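PDB 7FE6: AvmM from Streptomyces sp. NBRC 109436, which catalyses macrocyclization in alchivemycin A biosynthesis, through dehydration and Michael-type addition. Local coordinates for residues Pro32-Pro37 with Ser186-Glu191; Tyr55-Leu60 with Gly126-Pro131; Gly160-Pro165 with Phe175-Gly180. All blocks are in the same frame, centred on the assembly; numbering follows the deposited sequence.

Contact 1. Residues Pro32-Pro37 with Ser186-Glu191; sequences PAVITP and SFRLGE
Val34 and Ile35 run beside Arg188 and Leu189 as a short parallel pair, in which strand 34-35 forms one of the two outermost strands, within this chain, of a mixed five-stranded sheet. Three backbone bonds carry the ladder: Arg188 N donates to Ala33 O, Ile35 N to Arg188 O, and Gly190 N to Ile35 O. Val34 and Ile35 have the most surface covered here, and they put their side chains on different faces of the sheet. On the face of Val34, its side chain lies alongside that of Arg188 and points the same way, with CG2 3.4 Å from Arg188 NH2. That same NH2 reaches Glu191 O at 2.7 Å, nearly in the guanidinium plane: a bend at chi3 (-54°) turns NE, and the guanidinium beyond it meets the backbone just past the end of the strand. The charge of Arg188 is met by Glu151 through NH1 and, across the subunit boundary, by Glu42 of the second subunit through NE. These two carboxylates and the carbonyl oxygen probably hold the guanidinium against turning, and would help offset the nearby Arg141 of the second subunit. On the other face Ile35 meets two partners. Its CG2 rests 3.7 Å from Leu189 CD1, the methyl that Pro37 CG approaches at 4.0 Å. Ile41 of strand 40-49 also packs on Ile35, joining this edge to the five-stranded antiparallel sheet. The other branch of Ile35 reaches Phe187 in a CH-pi contact: CD1 stands over one ring face, 4.1 Å from the centroid and 28° off the normal.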
ATOM      1  N   PRO A  32      10.467  -4.328   2.793  1.00 40.41           N
ATOM      2  CA  PRO A  32      11.179  -4.694   1.572  1.00 39.97           C
ATOM      3  C   PRO A  32      10.665  -6.016   1.028  1.00 42.12           C
ATOM      4  O   PRO A  32      10.190  -6.879   1.767  1.00 40.59           O
ATOM      5  CB  PRO A  32      12.636  -4.805   2.035  1.00 40.49           C
ATOM      6  CG  PRO A  32      12.563  -5.143   3.476  1.00 39.91           C
ATOM      7  CD  PRO A  32      11.276  -4.565   4.003  1.00 43.08           C
ATOM      8  N   ALA A  33      10.743  -6.153  -0.301  1.00 42.52           N
ATOM      9  CA  ALA A  33      10.350  -7.392  -0.963  1.00 40.75           C
ATOM     10  C   ALA A  33      11.406  -8.488  -0.813  1.00 45.73           C
ATOM     11  O   ALA A  33      11.099  -9.666  -1.051  1.00 48.15           O
ATOM     12  CB  ALA A  33      10.056  -7.134  -2.439  1.00 42.01           C
ATOM     13  N   VAL A  34      12.649  -8.127  -0.479  1.00 42.06           N
ATOM     14  CA  VAL A  34      13.685  -9.092  -0.134  1.00 47.06           C
ATOM     15  C   VAL A  34      14.334  -8.634   1.164  1.00 47.94           C
ATOM     16  O   VAL A  34      14.735  -7.467   1.291  1.00 47.45           O
ATOM     17  CB  VAL A  34      14.746  -9.269  -1.244  1.00 48.63           C
ATOM     18  CG1 VAL A  34      15.800 -10.218  -0.781  1.00 51.05           C
ATOM     19  CG2 VAL A  34      14.115  -9.798  -2.551  1.00 47.04           C
ATOM     20  N   ILE A  35      14.408  -9.541   2.134  1.00 46.34           N
ATOM     21  CA  ILE A  35      15.046  -9.286   3.417  1.00 47.72           C
ATOM     22  C   ILE A  35      16.334 -10.097   3.489  1.00 53.24           C
ATOM     23  O   ILE A  35      16.335 -11.306   3.220  1.00 55.62           O
ATOM     24  CB  ILE A  35      14.104  -9.622   4.587  1.00 48.41           C
ATOM     25  CG1 ILE A  35      12.956  -8.592   4.659  1.00 46.06           C
ATOM     26  CG2 ILE A  35      14.891  -9.716   5.882  1.00 46.90           C
ATOM     27  CD1 ILE A  35      11.832  -8.930   5.595  1.00 41.23           C
ATOM     28  N   THR A  36      17.424  -9.440   3.834  1.00 51.85           N
ATOM     29  CA  THR A  36      18.690 -10.149   3.940  1.00 52.15           C
ATOM     30  C   THR A  36      18.782 -10.850   5.288  1.00 55.96           C
ATOM     31  O   THR A  36      18.595 -10.206   6.324  1.00 59.98           O
ATOM     32  CB  THR A  36      19.869  -9.196   3.786  1.00 53.31           C
ATOM     33  OG1 THR A  36      19.854  -8.631   2.475  1.00 54.23           O
ATOM     34  CG2 THR A  36      21.197  -9.923   4.025  1.00 52.67           C
ATOM     35  N   PRO A  37      19.106 -12.143   5.319  1.00 57.46           N
ATOM     36  CA  PRO A  37      19.300 -12.823   6.602  1.00 56.96           C
ATOM     37  C   PRO A  37      20.325 -12.103   7.458  1.00 58.91           C
ATOM     38  O   PRO A  37      21.322 -11.574   6.952  1.00 54.62           O
ATOM     39  CB  PRO A  37      19.788 -14.215   6.191  1.00 54.39           C
ATOM     40  CG  PRO A  37      19.196 -14.426   4.879  1.00 54.86           C
ATOM     41  CD  PRO A  37      19.157 -13.088   4.195  1.00 55.87           C
ATOM     42  N   SER A 186       4.203  -9.751   1.003  1.00 48.35           N
ATOM     43  CA  SER A 186       4.986 -10.902   0.559  1.00 49.48           C
ATOM     44  C   SER A 186       6.434 -10.515   0.337  1.00 48.89           C
ATOM     45  O   SER A 186       6.735  -9.443  -0.174  1.00 49.73           O
ATOM     46  CB  SER A 186       4.425 -11.492  -0.729  1.00 49.90           C
ATOM     47  OG  SER A 186       3.140 -12.030  -0.512  1.00 50.62           O
ATOM     48  N   PHE A 187       7.336 -11.407   0.690  1.00 53.76           N
ATOM     49  CA  PHE A 187       8.748 -11.092   0.571  1.00 52.51           C
ATOM     50  C   PHE A 187       9.503 -12.395   0.393  1.00 52.74           C
ATOM     51  O   PHE A 187       8.918 -13.477   0.430  1.00 54.72           O
ATOM     52  CB  PHE A 187       9.237 -10.298   1.798  1.00 53.24           C
ATOM     53  CG  PHE A 187       9.245 -11.093   3.079  1.00 52.66           C
ATOM     54  CD1 PHE A 187       8.086 -11.251   3.818  1.00 53.31           C
ATOM     55  CD2 PHE A 187      10.432 -11.657   3.559  1.00 52.57           C
ATOM     56  CE1 PHE A 187       8.100 -11.983   5.007  1.00 56.91           C
ATOM     57  CE2 PHE A 187      10.457 -12.385   4.724  1.00 51.03           C
ATOM     58  CZ  PHE A 187       9.291 -12.549   5.461  1.00 57.23           C
ATOM     59  N   ARG A 188      10.788 -12.279   0.096  1.00 49.83           N
ATOM     60  CA  ARG A 188      11.717 -13.387   0.191  1.00 53.98           C
ATOM     61  C   ARG A 188      12.733 -13.072   1.277  1.00 53.32           C
ATOM     62  O   ARG A 188      13.113 -11.909   1.472  1.00 52.58           O
ATOM     63  CB  ARG A 188      12.426 -13.637  -1.134  1.00 53.47           C
ATOM     64  CG  ARG A 188      11.549 -14.235  -2.214  1.00 54.03           C
ATOM     65  CD  ARG A 188      12.410 -14.725  -3.354  1.00 54.18           C
ATOM     66  NE  ARG A 188      13.299 -13.674  -3.849  1.00 55.92           N
ATOM     67  CZ  ARG A 188      14.605 -13.598  -3.584  1.00 57.01           C
ATOM     68  NH1 ARG A 188      15.194 -14.523  -2.827  1.00 57.92           N
ATOM     69  NH2 ARG A 188      15.327 -12.599  -4.079  1.00 54.76           N
ATOM     70  N   LEU A 189      13.187 -14.108   1.970  1.00 54.65           N
ATOM     71  CA  LEU A 189      14.268 -13.987   2.947  1.00 53.21           C
ATOM     72  C   LEU A 189      15.487 -14.661   2.332  1.00 57.68           C
ATOM     73  O   LEU A 189      15.583 -15.892   2.320  1.00 59.07           O
ATOM     74  CB  LEU A 189      13.874 -14.631   4.269  1.00 55.84           C
ATOM     75  CG  LEU A 189      14.904 -14.720   5.399  1.00 58.99           C
ATOM     76  CD1 LEU A 189      15.407 -13.336   5.804  1.00 53.16           C
ATOM     77  CD2 LEU A 189      14.350 -15.521   6.598  1.00 57.66           C
ATOM     78  N   GLY A 190      16.420 -13.854   1.827  1.00 57.38           N
ATOM     79  CA  GLY A 190      17.570 -14.376   1.106  1.00 58.21           C
ATOM     80  C   GLY A 190      18.370 -13.348   0.328  1.00 61.21           C
ATOM     81  O   GLY A 190      18.540 -12.206   0.781  1.00 59.02           O
ATOM     82  N   GLU A 191      18.900 -13.755  -0.829  1.00 68.07           N
ATOM     83  CA  GLU A 191      19.748 -12.886  -1.641  1.00 69.77           C
ATOM     84  C   GLU A 191      18.926 -12.108  -2.658  1.00 65.97           C
ATOM     85  O   GLU A 191      17.926 -12.597  -3.194  1.00 61.67           O
ATOM     86  CB  GLU A 191      20.843 -13.662  -2.382  1.00 71.29           C
ATOM     87  CG  GLU A 191      21.982 -14.146  -1.527  1.00 79.18           C
ATOM     88  CD  GLU A 191      22.985 -14.962  -2.332  1.00 97.35           C
ATOM     89  OE1 GLU A 191      22.998 -14.824  -3.585  1.00 99.78           O
ATOM     90  OE2 GLU A 191      23.760 -15.734  -1.717  1.00100.50           O
TER

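Contact 2. Residues Tyr55-Leu60 with Gly126-Pro131; sequences YPDTGL and GTVPLP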
ATOM      1  N   TYR A  55     -14.399   0.923  18.656  1.00 67.13           N
ATOM      2  CA  TYR A  55     -14.032  -0.251  19.439  1.00 67.79           C
ATOM      3  C   TYR A  55     -13.400   0.160  20.767  1.00 68.18           C
ATOM      4  O   TYR A  55     -12.547   1.052  20.798  1.00 68.78           O
ATOM      5  CB  TYR A  55     -13.075  -1.138  18.664  1.00 67.67           C
ATOM      6  CG  TYR A  55     -13.813  -2.069  17.756  1.00 69.47           C
ATOM      7  CD1 TYR A  55     -14.400  -3.214  18.259  1.00 69.53           C
ATOM      8  CD2 TYR A  55     -13.957  -1.792  16.402  1.00 65.51           C
ATOM      9  CE1 TYR A  55     -15.092  -4.070  17.445  1.00 71.68           C
ATOM     10  CE2 TYR A  55     -14.657  -2.641  15.580  1.00 65.71           C
ATOM     11  CZ  TYR A  55     -15.224  -3.784  16.110  1.00 69.02           C
ATOM     12  OH  TYR A  55     -15.926  -4.661  15.317  1.00 70.92           O
ATOM     13  N   PRO A  56     -13.792  -0.498  21.861  1.00 67.51           N
ATOM     14  CA  PRO A  56     -13.334  -0.046  23.185  1.00 70.04           C
ATOM     15  C   PRO A  56     -11.880  -0.357  23.476  1.00 66.77           C
ATOM     16  O   PRO A  56     -11.264   0.318  24.314  1.00 65.47           O
ATOM     17  CB  PRO A  56     -14.275  -0.780  24.153  1.00 70.99           C
ATOM     18  CG  PRO A  56     -14.738  -1.982  23.396  1.00 75.67           C
ATOM     19  CD  PRO A  56     -14.813  -1.558  21.952  1.00 70.46           C
ATOM     20  N   ASP A  57     -11.316  -1.382  22.850  1.00 67.27           N
ATOM     21  CA  ASP A  57      -9.916  -1.699  23.075  1.00 65.75           C
ATOM     22  C   ASP A  57      -9.401  -2.436  21.848  1.00 62.59           C
ATOM     23  O   ASP A  57     -10.119  -3.247  21.259  1.00 64.19           O
ATOM     24  CB  ASP A  57      -9.739  -2.530  24.356  1.00 63.25           C
ATOM     25  CG  ASP A  57      -8.386  -2.309  25.009  1.00 65.95           C
ATOM     26  OD1 ASP A  57      -7.580  -1.505  24.476  1.00 60.82           O
ATOM     27  OD2 ASP A  57      -8.121  -2.949  26.054  1.00 72.59           O
ATOM     28  N   THR A  58      -8.190  -2.097  21.419  1.00 62.53           N
ATOM     29  CA  THR A  58      -7.643  -2.685  20.206  1.00 59.71           C
ATOM     30  C   THR A  58      -6.148  -2.867  20.363  1.00 59.43           C
ATOM     31  O   THR A  58      -5.489  -2.090  21.059  1.00 58.33           O
ATOM     32  CB  THR A  58      -7.862  -1.816  18.980  1.00 59.34           C
ATOM     33  OG1 THR A  58      -7.168  -0.580  19.179  1.00 57.18           O
ATOM     34  CG2 THR A  58      -9.351  -1.567  18.708  1.00 62.50           C
ATOM     35  N   GLY A  59      -5.616  -3.853  19.640  1.00 58.59           N
ATOM     36  CA  GLY A  59      -4.183  -4.049  19.525  1.00 57.80           C
ATOM     37  C   GLY A  59      -3.849  -4.792  18.251  1.00 54.57           C
ATOM     38  O   GLY A  59      -4.676  -5.529  17.707  1.00 54.86           O
ATOM     39  N   LEU A  60      -2.619  -4.599  17.783  1.00 54.63           N
ATOM     40  CA  LEU A  60      -2.165  -5.210  16.539  1.00 52.28           C
ATOM     41  C   LEU A  60      -1.553  -6.591  16.772  1.00 55.98           C
ATOM     42  O   LEU A  60      -0.780  -6.803  17.715  1.00 55.53           O
ATOM     43  CB  LEU A  60      -1.125  -4.323  15.843  1.00 47.93           C
ATOM     44  CG  LEU A  60      -0.585  -4.933  14.533  1.00 49.92           C
ATOM     45  CD1 LEU A  60      -1.670  -5.011  13.467  1.00 48.55           C
ATOM     46  CD2 LEU A  60       0.716  -4.323  14.014  1.00 44.76           C
ATOM     47  N   GLY A 126      -4.987   2.049  30.235  1.00 74.74           N
ATOM     48  CA  GLY A 126      -4.228   1.210  29.342  1.00 75.41           C
ATOM     49  C   GLY A 126      -4.939   0.874  28.050  1.00 71.15           C
ATOM     50  O   GLY A 126      -4.290   0.435  27.093  1.00 65.72           O
ATOM     51  N   THR A 127      -6.247   1.098  27.989  1.00 69.03           N
ATOM     52  CA  THR A 127      -7.002   0.756  26.796  1.00 69.54           C
ATOM     53  C   THR A 127      -6.634   1.657  25.619  1.00 67.07           C
ATOM     54  O   THR A 127      -6.260   2.821  25.783  1.00 65.68           O
ATOM     55  CB  THR A 127      -8.501   0.867  27.076  1.00 70.02           C
ATOM     56  OG1 THR A 127      -8.777   2.173  27.599  1.00 72.53           O
ATOM     57  CG2 THR A 127      -8.976  -0.205  28.044  1.00 63.41           C
ATOM     58  N   VAL A 128      -6.753   1.095  24.419  1.00 65.67           N
ATOM     59  CA  VAL A 128      -6.550   1.823  23.175  1.00 60.42           C
ATOM     60  C   VAL A 128      -7.865   1.805  22.403  1.00 61.86           C
ATOM     61  O   VAL A 128      -8.015   1.012  21.463  1.00 61.44           O
ATOM     62  CB  VAL A 128      -5.409   1.208  22.346  1.00 61.43           C
ATOM     63  CG1 VAL A 128      -5.102   2.072  21.131  1.00 58.02           C
ATOM     64  CG2 VAL A 128      -4.161   1.072  23.180  1.00 61.15           C
ATOM     65  N   PRO A 129      -8.839   2.658  22.744  1.00 65.29           N
ATOM     66  CA  PRO A 129     -10.085   2.692  21.964  1.00 62.34           C
ATOM     67  C   PRO A 129      -9.776   3.168  20.557  1.00 57.87           C
ATOM     68  O   PRO A 129      -8.809   3.898  20.346  1.00 60.60           O
ATOM     69  CB  PRO A 129     -10.960   3.702  22.721  1.00 57.67           C
ATOM     70  CG  PRO A 129     -10.276   3.939  24.021  1.00 57.96           C
ATOM     71  CD  PRO A 129      -8.827   3.679  23.809  1.00 61.80           C
ATOM     72  N   LEU A 130     -10.584   2.737  19.580  1.00 61.71           N
ATOM     73  CA  LEU A 130     -10.337   3.069  18.169  1.00 61.88           C
ATOM     74  C   LEU A 130     -11.553   3.736  17.525  1.00 60.78           C
ATOM     75  O   LEU A 130     -12.389   3.066  16.895  1.00 61.37           O
ATOM     76  CB  LEU A 130      -9.913   1.831  17.373  1.00 59.76           C
ATOM     77  CG  LEU A 130      -9.417   2.166  15.947  1.00 57.06           C
ATOM     78  CD1 LEU A 130      -8.058   2.882  15.975  1.00 52.39           C
ATOM     79  CD2 LEU A 130      -9.377   0.945  15.028  1.00 52.35           C
ATOM     80  N   PRO A 131     -11.671   5.055  17.616  1.00 58.62           N
ATOM     81  CA  PRO A 131     -12.808   5.742  16.988  1.00 61.82           C
ATOM     82  C   PRO A 131     -12.682   5.762  15.471  1.00 62.45           C
ATOM     83  O   PRO A 131     -11.610   5.533  14.902  1.00 62.77           O
ATOM     84  CB  PRO A 131     -12.744   7.162  17.568  1.00 60.15           C
ATOM     85  CG  PRO A 131     -11.756   7.084  18.718  1.00 59.75           C
ATOM     86  CD  PRO A 131     -10.804   5.985  18.354  1.00 58.71           C
TER
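Asp57 OD1 takes the N-H of Val128 at 2.7 Å, an almost straight bond (171° at the hydrogen) that comes in from above the carboxylate plane. CG of Asp57 is anti to its backbone N (chi1 -151°), and the carboxylate reaches across Thr127 at about a right angle, with OD2 3.5 Å from Thr127 CG2. Thr127 turns its hydroxyl to Asp125. One residue on, the exchange is reversed: Thr58 OG1 donates to Val128 O at 2.9 Å, lying in the plane of that carbonyl, and also bonds to Tyr47 OH. Val128 thus has its N-H and C=O held by neighbouring side chains of the opposing segment. The methyl CG2 of Thr58 packs 3.7 Å from Leu130 CB, and Leu130 itself lies against Tyr47 and Val136. Farther along, the backbones pair directly. Leu130 N donates to Tyr55 O at 2.9 Å, whereas the return bond from Tyr55 N to Leu130 O is weak at 3.4 Å. Between these pairings, Pro129 CA sits 3.2 Å from Tyr55 O in a CA-H...O contact. The result is an isolated antiparallel beta bridge of the hydrogen-bonded kind, extended by side-chain bonds, that ties the loop before strand 135-144 to the residues leading into strand 57-66 and to its first part.

Contact 3. Residues Gly160-Pro165 with Phe175-Gly180; sequences GMLDAP and FGNVFG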
ATOM      1  N   GLY A 160      -6.597  -6.773  16.057  1.00 58.18           N
ATOM      2  CA  GLY A 160      -7.451  -7.378  17.076  1.00 59.98           C
ATOM      3  C   GLY A 160      -8.222  -6.333  17.865  1.00 61.82           C
ATOM      4  O   GLY A 160      -7.672  -5.295  18.254  1.00 60.63           O
ATOM      5  N   MET A 161      -9.507  -6.597  18.069  1.00 62.89           N
ATOM      6  CA  MET A 161     -10.313  -5.725  18.901  1.00 65.11           C
ATOM      7  C   MET A 161     -11.170  -6.543  19.856  1.00 69.84           C
ATOM      8  O   MET A 161     -11.483  -7.715  19.625  1.00 69.44           O
ATOM      9  CB  MET A 161     -11.198  -4.784  18.074  1.00 66.89           C
ATOM     10  CG  MET A 161     -11.901  -5.425  16.878  1.00 69.30           C
ATOM     11  SD  MET A 161     -10.937  -5.421  15.343  1.00 56.22           S
ATOM     12  CE  MET A 161      -9.592  -4.355  15.784  1.00 57.32           C
ATOM     13  N   LEU A 162     -11.540  -5.876  20.940  1.00 73.93           N
ATOM     14  CA  LEU A 162     -12.499  -6.363  21.916  1.00 76.46           C
ATOM     15  C   LEU A 162     -13.830  -5.721  21.545  1.00 77.97           C
ATOM     16  O   LEU A 162     -13.973  -4.495  21.602  1.00 71.06           O
ATOM     17  CB  LEU A 162     -12.040  -5.998  23.328  1.00 74.93           C
ATOM     18  CG  LEU A 162     -10.736  -6.680  23.771  1.00 72.30           C
ATOM     19  CD1 LEU A 162     -10.357  -6.299  25.184  1.00 72.80           C
ATOM     20  CD2 LEU A 162     -10.880  -8.185  23.681  1.00 72.05           C
ATOM     21  N   ASP A 163     -14.781  -6.552  21.117  1.00 84.92           N
ATOM     22  CA  ASP A 163     -16.119  -6.080  20.773  1.00 86.36           C
ATOM     23  C   ASP A 163     -16.751  -5.266  21.903  1.00 88.10           C
ATOM     24  O   ASP A 163     -17.163  -4.116  21.708  1.00 86.91           O
ATOM     25  CB  ASP A 163     -17.004  -7.275  20.415  1.00 87.25           C
ATOM     26  CG  ASP A 163     -18.386  -6.857  19.985  1.00 90.28           C
ATOM     27  OD1 ASP A 163     -18.506  -6.291  18.869  1.00 86.48           O
ATOM     28  OD2 ASP A 163     -19.344  -7.078  20.770  1.00 94.66           O
ATOM     29  N   ALA A 164     -16.831  -5.844  23.095  1.00 85.12           N
ATOM     30  CA  ALA A 164     -17.474  -5.177  24.209  1.00 87.93           C
ATOM     31  C   ALA A 164     -16.457  -4.903  25.310  1.00 89.28           C
ATOM     32  O   ALA A 164     -15.522  -5.686  25.499  1.00 89.30           O
ATOM     33  CB  ALA A 164     -18.617  -6.026  24.775  1.00 84.58           C
ATOM     34  N   PRO A 165     -16.606  -3.803  26.049  1.00 87.92           N
ATOM     35  CA  PRO A 165     -15.605  -3.474  27.070  1.00 86.09           C
ATOM     36  C   PRO A 165     -15.547  -4.563  28.123  1.00 90.57           C
ATOM     37  O   PRO A 165     -16.576  -5.055  28.597  1.00 92.21           O
ATOM     38  CB  PRO A 165     -16.103  -2.146  27.645  1.00 85.48           C
ATOM     39  CG  PRO A 165     -16.980  -1.579  26.577  1.00 84.36           C
ATOM     40  CD  PRO A 165     -17.639  -2.762  25.939  1.00 86.85           C
ATOM     41  N   PHE A 175      -4.018 -10.493  20.806  1.00 63.64           N
ATOM     42  CA  PHE A 175      -4.973  -9.505  21.298  1.00 63.59           C
ATOM     43  C   PHE A 175      -6.278  -9.576  20.513  1.00 63.95           C
ATOM     44  O   PHE A 175      -6.270  -9.547  19.277  1.00 58.79           O
ATOM     45  CB  PHE A 175      -4.413  -8.085  21.217  1.00 62.34           C
ATOM     46  CG  PHE A 175      -5.313  -7.071  21.864  1.00 63.86           C
ATOM     47  CD1 PHE A 175      -6.364  -6.501  21.157  1.00 62.01           C
ATOM     48  CD2 PHE A 175      -5.151  -6.746  23.212  1.00 62.72           C
ATOM     49  CE1 PHE A 175      -7.225  -5.603  21.771  1.00 63.62           C
ATOM     50  CE2 PHE A 175      -6.000  -5.840  23.833  1.00 63.93           C
ATOM     51  CZ  PHE A 175      -7.036  -5.259  23.109  1.00 66.39           C
ATOM     52  N   GLY A 176      -7.398  -9.671  21.242  1.00 65.11           N
ATOM     53  CA  GLY A 176      -8.710  -9.497  20.646  1.00 66.52           C
ATOM     54  C   GLY A 176      -9.625 -10.703  20.713  1.00 69.29           C
ATOM     55  O   GLY A 176      -9.162 -11.844  20.848  1.00 72.75           O
ATOM     56  N   ASN A 177     -10.936 -10.454  20.684  1.00 69.61           N
ATOM     57  CA  ASN A 177     -11.915 -11.515  20.496  1.00 74.26           C
ATOM     58  C   ASN A 177     -12.600 -11.451  19.143  1.00 70.74           C
ATOM     59  O   ASN A 177     -13.135 -12.464  18.690  1.00 75.26           O
ATOM     60  CB  ASN A 177     -12.964 -11.492  21.624  1.00 75.43           C
ATOM     61  CG  ASN A 177     -13.884 -10.293  21.541  1.00 78.91           C
ATOM     62  OD1 ASN A 177     -13.488  -9.228  21.063  1.00 77.88           O
ATOM     63  ND2 ASN A 177     -15.104 -10.443  22.046  1.00 80.33           N
ATOM     64  N   VAL A 178     -12.606 -10.291  18.496  1.00 71.89           N
ATOM     65  CA  VAL A 178     -12.970 -10.174  17.093  1.00 71.91           C
ATOM     66  C   VAL A 178     -11.816  -9.478  16.382  1.00 68.65           C
ATOM     67  O   VAL A 178     -10.961  -8.853  17.016  1.00 65.73           O
ATOM     68  CB  VAL A 178     -14.293  -9.418  16.896  1.00 74.51           C
ATOM     69  CG1 VAL A 178     -15.428 -10.171  17.592  1.00 74.11           C
ATOM     70  CG2 VAL A 178     -14.163  -8.013  17.437  1.00 71.35           C
ATOM     71  N   PHE A 179     -11.799  -9.583  15.049  1.00 65.97           N
ATOM     72  CA  PHE A 179     -10.601  -9.212  14.302  1.00 64.09           C
ATOM     73  C   PHE A 179     -10.939  -8.373  13.074  1.00 68.08           C
ATOM     74  O   PHE A 179     -12.088  -8.287  12.638  1.00 71.43           O
ATOM     75  CB  PHE A 179      -9.804 -10.463  13.900  1.00 61.52           C
ATOM     76  CG  PHE A 179      -9.387 -11.294  15.068  1.00 60.66           C
ATOM     77  CD1 PHE A 179      -8.231 -10.997  15.765  1.00 59.04           C
ATOM     78  CD2 PHE A 179     -10.186 -12.340  15.512  1.00 65.79           C
ATOM     79  CE1 PHE A 179      -7.860 -11.754  16.871  1.00 66.17           C
ATOM     80  CE2 PHE A 179      -9.832 -13.095  16.620  1.00 67.06           C
ATOM     81  CZ  PHE A 179      -8.666 -12.807  17.302  1.00 67.19           C
ATOM     82  N   GLY A 180      -9.905  -7.729  12.535  1.00 61.96           N
ATOM     83  CA  GLY A 180     -10.033  -6.907  11.356  1.00 60.81           C
ATOM     84  C   GLY A 180      -9.611  -7.630  10.089  1.00 59.68           C
ATOM     85  O   GLY A 180      -9.407  -8.845  10.057  1.00 59.04           O
TER
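CG of Asn177 stands between its backbone N and carbonyl carbon (chi1 70°), and a small further turn (chi2 -30°) swings OD1 toward the backbone of Leu162 and Asp163, where it accepts Asp163 N at 3.0 Å. The donor lies in the amide plane, on a lone pair. Met161 has CG in the same kind of position (chi1 43°), which brings that atom within 3.5 Å of Val178 CG2, the two side chains crossing at about a right angle. Met161 SD then reaches over the backbone of Phe179 and Gly180. Between these side chains the strands pair as an antiparallel hairpin interrupted by a classic beta bulge: Asn177 and Val178 both face Met161, and both donate to Met161 O, each at 3.0 Å. Val178 N approaches nearly along the C=O axis, Asn177 N from above the carbonyl plane. Met161 N completes the pair by donating to Val178 O. An alanine at Asn177 would probably leave Asp163 N without its side-chain acceptor and the turn after Leu162 less firmly tied to the bulge. Just before the bulge, Phe175 brings its ring edge against Gly160, whose C lies in the ring plane, while Phe175 CZ meets Leu162 CG at 4.0 Å. Gly160 CA also approaches Phe175 O at 3.3 Å in a CA-H...O contact, close to straight at the hydrogen.

Overall arrangement
All three contacts reach the same mixed sheet. Contacts 2 and 3 are neighbours in it, their centres about 8 Å apart: strands 57-66 and 153-162 join them, with Gly59 O 2.8 Å from Gly160 N and Asp57 O 3.0 Å from Leu162 N, both probable hydrogen bonds. Contact 1 lies on the opposite side of the chain's centre, its centre about 31 Å from that of contact 3, yet strand 178-189 serves both. Contact 1 also meets the second subunit, which the other two do not. Contact 2 comes close to the bound alchivemycin A, with the Leu130 side chain about 8 Å from it; the pocket residues Val133 and Glu134 follow soon after its second segment.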